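Local coordinates for protein glutathione S-transferase omega-like 2 (Saccharomyces cerevisiae, PDB 5LKB) that catalyses glutathione-dependent thiol transfer and the reduction of dehydroascorbate and dimethylarsinic acid, and reacts with glutathionyl-(hydro)quinones, at residues His71-Leu82 against Ile119-Met127; His97-Arg106 against Phe126-Pro134. All coordinates share one frame; numbering follows the deposited sequence.

Contact 1: residues His71-Leu82 against Ile119-Met127; sequences HWHLDEKGWRFL and IKNDSQRFM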
loop_
_atom_site.group_PDB
_atom_site.type_symbol
_atom_site.label_atom_id
_atom_site.label_comp_id
_atom_site.label_asym_id
_atom_site.label_seq_id
_atom_site.Cartn_x
_atom_site.Cartn_y
_atom_site.Cartn_z
ATOM N N HIS A 71 15.922 -16.914 11.414
ATOM C CA HIS A 71 15.269 -16.865 10.107
ATOM C C HIS A 71 14.224 -15.773 10.126
ATOM O O HIS A 71 13.598 -15.489 11.150
ATOM C CB HIS A 71 14.623 -18.205 9.816
ATOM C CG HIS A 71 14.376 -18.488 8.374
ATOM N ND1 HIS A 71 13.356 -17.900 7.671
ATOM C CD2 HIS A 71 14.989 -19.338 7.516
ATOM C CE1 HIS A 71 13.351 -18.382 6.438
ATOM N NE2 HIS A 71 14.332 -19.267 6.322
ATOM N N TRP A 72 14.032 -15.142 8.954
ATOM C CA TRP A 72 12.990 -14.127 8.812
ATOM C C TRP A 72 11.577 -14.692 8.856
ATOM O O TRP A 72 10.649 -13.944 9.178
ATOM C CB TRP A 72 13.205 -13.293 7.531
ATOM C CG TRP A 72 13.455 -14.154 6.297
ATOM C CD1 TRP A 72 14.677 -14.436 5.767
ATOM C CD2 TRP A 72 12.496 -14.872 5.515
ATOM N NE1 TRP A 72 14.542 -15.294 4.691
ATOM C CE2 TRP A 72 13.220 -15.571 4.518
ATOM C CE3 TRP A 72 11.097 -15.013 5.558
ATOM C CZ2 TRP A 72 12.593 -16.353 3.561
ATOM C CZ3 TRP A 72 10.485 -15.804 4.581
ATOM C CH2 TRP A 72 11.239 -16.463 3.618
ATOM N N HIS A 73 11.388 -15.982 8.607
ATOM C CA HIS A 73 10.064 -16.572 8.615
ATOM C C HIS A 73 9.646 -16.960 10.043
ATOM O O HIS A 73 10.291 -17.810 10.689
ATOM C CB HIS A 73 9.930 -17.769 7.680
ATOM C CG HIS A 73 8.541 -18.306 7.624
ATOM N ND1 HIS A 73 8.219 -19.607 7.965
ATOM C CD2 HIS A 73 7.373 -17.713 7.275
ATOM C CE1 HIS A 73 6.919 -19.788 7.803
ATOM N NE2 HIS A 73 6.379 -18.646 7.405
ATOM N N LEU A 74 8.528 -16.402 10.519
ATOM C CA LEU A 74 8.041 -16.669 11.867
ATOM C C LEU A 74 6.790 -17.541 11.798
ATOM O O LEU A 74 5.703 -17.075 11.439
ATOM C CB LEU A 74 7.817 -15.357 12.603
ATOM C CG LEU A 74 7.238 -15.458 14.018
ATOM C CD1 LEU A 74 8.152 -16.217 14.992
ATOM C CD2 LEU A 74 7.071 -14.083 14.570
ATOM N N ASP A 75 6.941 -18.861 12.123
ATOM C CA ASP A 75 5.832 -19.804 12.130
ATOM C C ASP A 75 5.266 -19.973 13.545
ATOM O O ASP A 75 5.658 -19.258 14.473
ATOM C CB ASP A 75 6.243 -21.114 11.440
ATOM C CG ASP A 75 7.217 -21.975 12.248
ATOM O OD1 ASP A 75 7.303 -21.799 13.481
ATOM O OD2 ASP A 75 7.901 -22.810 11.606
ATOM N N GLU A 76 4.306 -20.899 13.701
ATOM C CA GLU A 76 3.620 -21.053 14.986
ATOM C C GLU A 76 4.551 -21.491 16.099
ATOM O O GLU A 76 4.255 -21.235 17.279
ATOM C CB GLU A 76 2.483 -22.075 14.880
ATOM N N LYS A 77 5.638 -22.180 15.784
ATOM C CA LYS A 77 6.605 -22.563 16.831
ATOM C C LYS A 77 7.684 -21.503 17.128
ATOM O O LYS A 77 8.639 -21.781 17.865
ATOM C CB LYS A 77 7.214 -23.920 16.486
ATOM C CG LYS A 77 6.205 -25.063 16.550
ATOM C CD LYS A 77 6.850 -26.401 16.267
ATOM C CE LYS A 77 5.834 -27.537 16.244
ATOM N NZ LYS A 77 4.727 -27.305 15.254
ATOM N N GLY A 78 7.582 -20.293 16.553
ATOM C CA GLY A 78 8.441 -19.193 16.936
ATOM C C GLY A 78 9.703 -19.062 16.105
ATOM O O GLY A 78 10.025 -19.882 15.255
ATOM N N TRP A 79 10.501 -18.050 16.435
ATOM C CA TRP A 79 11.709 -17.805 15.651
ATOM C C TRP A 79 12.604 -19.030 15.682
ATOM O O TRP A 79 12.699 -19.735 16.708
ATOM C CB TRP A 79 12.484 -16.623 16.202
ATOM C CG TRP A 79 11.791 -15.287 16.268
ATOM C CD1 TRP A 79 11.266 -14.676 17.360
ATOM C CD2 TRP A 79 11.542 -14.383 15.161
ATOM N NE1 TRP A 79 10.767 -13.450 17.051
ATOM C CE2 TRP A 79 10.957 -13.231 15.704
ATOM C CE3 TRP A 79 11.837 -14.416 13.791
ATOM C CZ2 TRP A 79 10.604 -12.137 14.937
ATOM C CZ3 TRP A 79 11.535 -13.296 13.017
ATOM C CH2 TRP A 79 10.913 -12.175 13.584
ATOM N N ARG A 80 13.334 -19.234 14.593
ATOM C CA ARG A 80 14.105 -20.439 14.350
ATOM C C ARG A 80 15.459 -20.117 13.744
ATOM O O ARG A 80 15.712 -19.038 13.186
ATOM C CB ARG A 80 13.326 -21.487 13.537
ATOM C CG ARG A 80 13.176 -21.171 12.074
ATOM C CD ARG A 80 12.291 -22.198 11.386
ATOM N NE ARG A 80 12.344 -21.967 9.917
ATOM C CZ ARG A 80 11.374 -21.434 9.167
ATOM N NH1 ARG A 80 11.604 -21.275 7.866
ATOM N NH2 ARG A 80 10.184 -21.091 9.663
ATOM N N PHE A 81 16.383 -21.070 13.897
ATOM C CA PHE A 81 17.710 -21.005 13.329
ATOM C C PHE A 81 17.885 -22.061 12.232
ATOM O O PHE A 81 17.133 -23.044 12.169
ATOM C CB PHE A 81 18.742 -21.308 14.431
ATOM C CG PHE A 81 18.719 -20.340 15.568
ATOM C CD1 PHE A 81 19.466 -19.188 15.476
ATOM C CD2 PHE A 81 17.999 -20.598 16.733
ATOM C CE1 PHE A 81 19.486 -18.283 16.538
ATOM C CE2 PHE A 81 17.994 -19.686 17.791
ATOM C CZ PHE A 81 18.763 -18.537 17.706
ATOM N N LEU A 82 18.903 -21.855 11.386
ATOM C CA LEU A 82 19.326 -22.870 10.426
ATOM C C LEU A 82 20.436 -23.722 11.027
ATOM O O LEU A 82 21.244 -23.236 11.806
ATOM C CB LEU A 82 19.874 -22.226 9.155
ATOM C CG LEU A 82 18.815 -21.772 8.142
ATOM C CD1 LEU A 82 19.523 -21.168 6.882
ATOM C CD2 LEU A 82 17.882 -22.879 7.732
ATOM N N ILE A 119 12.020 -17.419 -3.469
ATOM C CA ILE A 119 12.403 -17.672 -2.081
ATOM C C ILE A 119 11.174 -18.211 -1.369
ATOM O O ILE A 119 10.196 -17.482 -1.174
ATOM C CB ILE A 119 12.887 -16.384 -1.412
ATOM C CG1 ILE A 119 14.068 -15.802 -2.183
ATOM C CG2 ILE A 119 13.240 -16.700 0.040
ATOM C CD1 ILE A 119 14.463 -14.462 -1.788
ATOM N N LYS A 120 11.213 -19.474 -0.959
ATOM C CA LYS A 120 10.086 -20.056 -0.246
ATOM C C LYS A 120 10.283 -19.832 1.268
ATOM O O LYS A 120 11.384 -19.512 1.729
ATOM C CB LYS A 120 9.977 -21.556 -0.526
ATOM C CG LYS A 120 9.888 -22.014 -1.965
ATOM C CD LYS A 120 8.715 -21.447 -2.626
ATOM C CE LYS A 120 8.659 -21.908 -4.111
ATOM N NZ LYS A 120 7.856 -20.979 -5.009
ATOM N N ASN A 121 9.203 -20.019 2.023
ATOM C CA ASN A 121 9.208 -19.816 3.485
ATOM C C ASN A 121 10.079 -20.823 4.184
ATOM O O ASN A 121 10.519 -20.553 5.310
ATOM C CB ASN A 121 7.809 -19.872 4.071
ATOM C CG ASN A 121 6.955 -18.733 3.598
ATOM O OD1 ASN A 121 7.494 -17.759 3.070
ATOM N ND2 ASN A 121 5.644 -18.849 3.731
ATOM N N ASP A 122 10.379 -21.946 3.538
ATOM C CA ASP A 122 11.324 -22.900 4.103
ATOM C C ASP A 122 12.738 -22.744 3.529
ATOM O O ASP A 122 13.570 -23.661 3.634
ATOM C CB ASP A 122 10.784 -24.325 3.994
ATOM C CG ASP A 122 10.639 -24.783 2.599
ATOM O OD1 ASP A 122 10.982 -23.992 1.666
ATOM O OD2 ASP A 122 10.142 -25.933 2.420
ATOM N N SER A 123 13.053 -21.574 2.980
ATOM C CA SER A 123 14.362 -21.334 2.391
ATOM C C SER A 123 15.461 -21.576 3.424
ATOM O O SER A 123 15.319 -21.197 4.605
ATOM C CB SER A 123 14.437 -19.901 1.862
ATOM O OG SER A 123 15.660 -19.650 1.196
ATOM N N GLN A 124 16.576 -22.189 2.975
ATOM C CA GLN A 124 17.650 -22.623 3.873
ATOM C C GLN A 124 19.018 -22.166 3.390
ATOM O O GLN A 124 19.996 -22.927 3.399
ATOM C CB GLN A 124 17.590 -24.144 4.064
ATOM C CG GLN A 124 16.357 -24.593 4.852
ATOM C CD GLN A 124 16.320 -26.084 5.158
ATOM O OE1 GLN A 124 17.353 -26.743 5.280
ATOM N NE2 GLN A 124 15.112 -26.612 5.320
ATOM N N ARG A 125 19.131 -20.893 2.985
ATOM C CA ARG A 125 20.378 -20.353 2.462
ATOM C C ARG A 125 21.269 -19.914 3.618
ATOM O O ARG A 125 21.025 -18.895 4.252
ATOM C CB ARG A 125 20.075 -19.193 1.527
ATOM C CG ARG A 125 19.308 -19.640 0.256
ATOM C CD ARG A 125 18.948 -18.434 -0.557
ATOM N NE ARG A 125 18.065 -17.554 0.190
ATOM C CZ ARG A 125 17.722 -16.325 -0.208
ATOM N NH1 ARG A 125 18.178 -15.810 -1.356
ATOM N NH2 ARG A 125 16.904 -15.625 0.542
ATOM N N PHE A 126 22.275 -20.717 3.960
ATOM C CA PHE A 126 23.042 -20.414 5.150
ATOM C C PHE A 126 23.779 -19.087 5.006
ATOM O O PHE A 126 24.404 -18.799 3.984
ATOM C CB PHE A 126 24.004 -21.557 5.464
ATOM C CG PHE A 126 24.602 -21.477 6.847
ATOM C CD1 PHE A 126 23.805 -21.674 7.963
ATOM C CD2 PHE A 126 25.930 -21.179 7.010
ATOM C CE1 PHE A 126 24.377 -21.605 9.284
ATOM C CE2 PHE A 126 26.489 -21.103 8.289
ATOM C CZ PHE A 126 25.700 -21.314 9.417
ATOM N N MET A 127 23.736 -18.278 6.076
ATOM C CA MET A 127 24.290 -16.927 6.124
ATOM C C MET A 127 23.541 -15.931 5.248
ATOM O O MET A 127 24.024 -14.826 5.049
ATOM C CB MET A 127 25.797 -16.897 5.868
ATOM C CG MET A 127 26.580 -17.790 6.848
ATOM S SD MET A 127 26.232 -17.552 8.630
ATOM C CE MET A 127 26.567 -15.853 8.671
HETATM O O HOH W 1 13.958 -22.661 6.763
#

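Contact 2: residues His97-Arg106 against Phe126-Pro134; sequences HWHDVAGGIR and FMVDATNEP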
loop_
_atom_site.group_PDB
_atom_site.type_symbol
_atom_site.label_atom_id
_atom_site.label_comp_id
_atom_site.label_asym_id
_atom_site.label_seq_id
_atom_site.Cartn_x
_atom_site.Cartn_y
_atom_site.Cartn_z
ATOM N N HIS A 97 31.859 -13.791 11.311
ATOM C CA HIS A 97 30.393 -13.755 11.336
ATOM C C HIS A 97 29.866 -13.340 12.701
ATOM O O HIS A 97 29.075 -12.405 12.813
ATOM C CB HIS A 97 29.855 -15.125 10.989
ATOM C CG HIS A 97 30.193 -15.551 9.595
ATOM N ND1 HIS A 97 30.052 -16.846 9.157
ATOM C CD2 HIS A 97 30.705 -14.847 8.552
ATOM C CE1 HIS A 97 30.417 -16.914 7.883
ATOM N NE2 HIS A 97 30.833 -15.722 7.501
ATOM N N TRP A 98 30.305 -14.029 13.762
ATOM C CA TRP A 98 29.801 -13.734 15.091
ATOM C C TRP A 98 30.093 -12.307 15.509
ATOM O O TRP A 98 29.337 -11.722 16.303
ATOM C CB TRP A 98 30.482 -14.663 16.080
ATOM C CG TRP A 98 30.248 -16.082 15.864
ATOM C CD1 TRP A 98 29.246 -16.654 15.174
ATOM C CD2 TRP A 98 31.039 -17.151 16.388
ATOM N NE1 TRP A 98 29.348 -18.015 15.198
ATOM C CE2 TRP A 98 30.454 -18.347 15.960
ATOM C CE3 TRP A 98 32.212 -17.199 17.158
ATOM C CZ2 TRP A 98 30.979 -19.593 16.278
ATOM C CZ3 TRP A 98 32.722 -18.437 17.499
ATOM C CH2 TRP A 98 32.122 -19.615 17.044
ATOM N N HIS A 99 31.184 -11.729 15.020
ATOM C CA HIS A 99 31.608 -10.395 15.378
ATOM C C HIS A 99 31.296 -9.356 14.317
ATOM O O HIS A 99 31.778 -8.225 14.402
ATOM C CB HIS A 99 33.100 -10.401 15.733
ATOM C CG HIS A 99 33.397 -11.186 16.970
ATOM N ND1 HIS A 99 34.673 -11.497 17.376
ATOM C CD2 HIS A 99 32.564 -11.723 17.894
ATOM C CE1 HIS A 99 34.612 -12.190 18.501
ATOM N NE2 HIS A 99 33.342 -12.359 18.829
ATOM N N ASP A 100 30.454 -9.709 13.336
ATOM C CA ASP A 100 30.015 -8.790 12.296
ATOM C C ASP A 100 28.820 -8.003 12.829
ATOM O O ASP A 100 28.117 -8.468 13.728
ATOM C CB ASP A 100 29.602 -9.596 11.056
ATOM C CG ASP A 100 28.900 -8.754 9.959
ATOM O OD1 ASP A 100 29.647 -8.010 9.269
ATOM O OD2 ASP A 100 27.661 -8.897 9.725
ATOM N N VAL A 101 28.630 -6.784 12.292
ATOM C CA VAL A 101 27.505 -5.921 12.712
ATOM C C VAL A 101 26.143 -6.570 12.543
ATOM O O VAL A 101 25.202 -6.226 13.264
ATOM C CB VAL A 101 27.516 -4.547 12.007
ATOM C CG1 VAL A 101 28.731 -3.738 12.389
ATOM C CG2 VAL A 101 27.422 -4.736 10.505
ATOM N N ALA A 102 25.989 -7.459 11.577
ATOM C CA ALA A 102 24.746 -8.165 11.297
ATOM C C ALA A 102 24.895 -9.681 11.397
ATOM O O ALA A 102 24.180 -10.433 10.759
ATOM C CB ALA A 102 24.211 -7.719 9.933
ATOM N N GLY A 103 25.793 -10.148 12.288
ATOM C CA GLY A 103 25.922 -11.590 12.461
ATOM C C GLY A 103 26.489 -12.358 11.285
ATOM O O GLY A 103 26.378 -13.593 11.257
ATOM N N GLY A 104 26.982 -11.661 10.277
ATOM C CA GLY A 104 27.480 -12.279 9.045
ATOM C C GLY A 104 26.453 -12.444 7.944
ATOM O O GLY A 104 26.804 -12.964 6.864
ATOM N N ILE A 105 25.196 -12.058 8.177
ATOM C CA ILE A 105 24.169 -12.219 7.151
ATOM C C ILE A 105 24.548 -11.403 5.925
ATOM O O ILE A 105 24.832 -10.206 6.019
ATOM C CB ILE A 105 22.799 -11.792 7.685
ATOM C CG1 ILE A 105 22.308 -12.735 8.796
ATOM C CG2 ILE A 105 21.783 -11.669 6.513
ATOM C CD1 ILE A 105 22.040 -14.142 8.376
ATOM N N ARG A 106 24.499 -12.041 4.763
ATOM C CA ARG A 106 24.882 -11.376 3.518
ATOM C C ARG A 106 23.619 -10.744 2.886
ATOM O O ARG A 106 23.604 -9.532 2.779
ATOM C CB ARG A 106 25.550 -12.368 2.550
ATOM C CG ARG A 106 26.837 -12.970 3.059
ATOM C CD ARG A 106 27.611 -13.767 1.936
ATOM N NE ARG A 106 27.546 -15.227 2.136
ATOM C CZ ARG A 106 26.821 -16.060 1.398
ATOM N NH1 ARG A 106 26.095 -15.625 0.380
ATOM N NH2 ARG A 106 26.838 -17.348 1.677
ATOM N N PHE A 126 22.275 -20.717 3.960
ATOM C CA PHE A 126 23.042 -20.414 5.150
ATOM C C PHE A 126 23.779 -19.087 5.006
ATOM O O PHE A 126 24.404 -18.799 3.984
ATOM C CB PHE A 126 24.004 -21.557 5.464
ATOM C CG PHE A 126 24.602 -21.477 6.847
ATOM C CD1 PHE A 126 23.805 -21.674 7.963
ATOM C CD2 PHE A 126 25.930 -21.179 7.010
ATOM C CE1 PHE A 126 24.377 -21.605 9.284
ATOM C CE2 PHE A 126 26.489 -21.103 8.289
ATOM C CZ PHE A 126 25.700 -21.314 9.417
ATOM N N MET A 127 23.736 -18.278 6.076
ATOM C CA MET A 127 24.290 -16.927 6.124
ATOM C C MET A 127 23.541 -15.931 5.248
ATOM O O MET A 127 24.024 -14.826 5.049
ATOM C CB MET A 127 25.797 -16.897 5.868
ATOM C CG MET A 127 26.580 -17.790 6.848
ATOM S SD MET A 127 26.232 -17.552 8.630
ATOM C CE MET A 127 26.567 -15.853 8.671
ATOM N N VAL A 128 22.366 -16.299 4.749
ATOM C CA VAL A 128 21.535 -15.408 3.925
ATOM C C VAL A 128 20.166 -15.290 4.595
ATOM O O VAL A 128 19.783 -14.175 4.985
ATOM C CB VAL A 128 21.427 -15.882 2.468
ATOM C CG1 VAL A 128 20.499 -14.950 1.715
ATOM C CG2 VAL A 128 22.787 -15.904 1.830
ATOM N N ASP A 129 19.449 -16.415 4.769
ATOM C CA ASP A 129 18.170 -16.422 5.470
ATOM C C ASP A 129 18.325 -16.383 6.990
ATOM O O ASP A 129 17.411 -15.925 7.672
ATOM C CB ASP A 129 17.373 -17.647 5.067
ATOM C CG ASP A 129 17.025 -17.643 3.590
ATOM O OD1 ASP A 129 16.427 -16.631 3.127
ATOM O OD2 ASP A 129 17.293 -18.680 2.933
ATOM N N ALA A 130 19.432 -16.912 7.536
ATOM C CA ALA A 130 19.591 -17.104 8.978
ATOM C C ALA A 130 20.995 -17.605 9.215
ATOM O O ALA A 130 21.702 -18.008 8.280
ATOM C CB ALA A 130 18.602 -18.116 9.518
ATOM N N THR A 131 21.417 -17.489 10.483
ATOM C CA THR A 131 22.575 -18.241 10.946
ATOM C C THR A 131 22.096 -19.413 11.782
ATOM O O THR A 131 20.916 -19.617 12.033
ATOM C CB THR A 131 23.534 -17.361 11.774
ATOM O OG1 THR A 131 22.973 -17.127 13.082
ATOM C CG2 THR A 131 23.755 -16.015 11.177
ATOM N N ASN A 132 23.083 -20.169 12.262
ATOM C CA ASN A 132 22.841 -21.190 13.252
ATOM C C ASN A 132 22.833 -20.551 14.633
ATOM O O ASN A 132 23.209 -19.389 14.824
ATOM C CB ASN A 132 23.907 -22.281 13.139
ATOM C CG ASN A 132 25.312 -21.777 13.438
ATOM O OD1 ASN A 132 25.682 -20.641 13.132
ATOM N ND2 ASN A 132 26.145 -22.656 14.007
ATOM N N GLU A 133 22.404 -21.351 15.619
ATOM C CA GLU A 133 22.598 -21.039 17.026
ATOM C C GLU A 133 23.913 -21.741 17.400
ATOM O O GLU A 133 23.924 -22.976 17.505
ATOM C CB GLU A 133 21.396 -21.554 17.835
ATOM C CG GLU A 133 21.336 -21.073 19.293
ATOM C CD GLU A 133 22.530 -21.614 20.078
ATOM O OE1 GLU A 133 22.493 -22.845 20.339
ATOM O OE2 GLU A 133 23.469 -20.839 20.352
ATOM N N PRO A 134 25.023 -21.015 17.531
ATOM C CA PRO A 134 26.351 -21.664 17.533
ATOM C C PRO A 134 26.809 -22.242 18.864
ATOM O O PRO A 134 27.804 -22.969 18.847
ATOM C CB PRO A 134 27.287 -20.528 17.100
ATOM C CG PRO A 134 26.631 -19.292 17.708
ATOM C CD PRO A 134 25.138 -19.543 17.670
HETATM O O HOH W 2 28.104 -20.062 13.243
HETATM O O HOH W 3 27.368 -19.252 3.828
#

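Contact 1: residues His71-Leu82 against Ile119-Met127
His71 and Arg80 supply the two direct hydrogen bonds of this contact, a worked example of two segments without regular secondary structure joined by side-chain donors that bind main-chain carbonyls. His71 NE2 donates in the plane of its ring to Ser123 O at 2.8 Å. Arg80, its chain extended from CG to NE, brings NH1 to 2.9 Å from Asn121 O; that oxygen lies in the guanidinium plane, and NH1 lies in the plane of the carbonyl. A water accepts from the same NH1 and donates to Ser123 O. Two carbonyls of the Lys120-Ser123 type I turn are therefore linked through NH1, one directly and one through the water.

A second shell orients both donors. The backbone N of His73 donates to His71 ND1, which leaves NE2 as the donor, while Arg80 NH2 gives a nearly straight bond (170°) to His73 ND1 and forms a salt bridge with Asp75.

These segments belong to the thioredoxin-like N-terminal domain of the glutathione transferase fold, in the long excursion that follows strand 66-69. The loop 71-82 also carries Trp79, a glutathione-binding residue, whose ring stacks on His345.

Among the flat groups, Asn121 lies over a face of the His73 ring: CB sits 3.7 Å from the centroid, and the amide is stacked at 15° to the ring. Its OD1 meets the edge of Trp72 and bonds to Arg348 of helix 339-349. With CG between backbone N and carbonyl carbon (chi1 49°), Trp72 sends CZ2 to Ile119 CG2, just ahead of the turn, at 3.6 Å, while its NE1 bonds to Asp129.

Apolar contact continues at Leu82, whose CD2 packs on Gln124 CG at 3.7 Å and whose CB reaches the edge of the Phe126 ring.

Contact 2: residues His97-Arg106 against Phe126-Pro134
Two glycines bring the Ala102-Ile105 type I' turn of the thioredoxin-like domain against the methyl of Met127. Gly103 and Gly104 present their carbonyl oxygens to it, with CE 3.4 Å from Gly104 O, and CE packs close to Gly104, whose positive phi suits glycine. Bends at chi2 (-51°) and chi3 (-55°) fold the Met127 chain so that CE also lies over a face of the His97 ring, a CH-pi contact at 3.9 Å from the centroid. Asp100 OD2 braces the turn, accepting from Ala102 N in an Asx turn and from Gly104 N on the opposite face of the carboxylate.

Beyond the turn, Arg106 N donates to Met127 O at 2.8 Å, nearly along the C=O axis. The Arg106 guanidinium lays a face against Val128 CG2, and a water accepts from its NH2 and donates to Phe126 O. Ile105 CD1 packs on Thr131 CG2 at 3.8 Å. Pro134 CB touches the Trp98 ring, while a water links Trp98 NE1 to Asn132 OD1.

The backbone of Trp98 holds the end of helix 95-98 to Cys67 of strand 66-69, and Thr131 bonds the loop 126-134 to Val69 of the same strand.

Contact 1 is a surface contact and contact 2 is partly buried, yet both lie in the largely irregular region between strand 66-69 and helix 141-148. Their segments alternate along the chain and the contacts touch, with centres about 13 Å apart; the segments overlap at Phe126 and Met127, but Met127 works only in contact 2. Chemistry follows place: contact 1 relies on histidine and arginine donors and an amide stack, whereas contact 2 relies on methionine, isoleucine and glycine packing with a single direct hydrogen bond between its segments. Water bridges occur in both. Asp129 joins them, accepting from Trp72 NE1 at OD1 and from Ser123 OG at OD2. Helix 339-349 borders both.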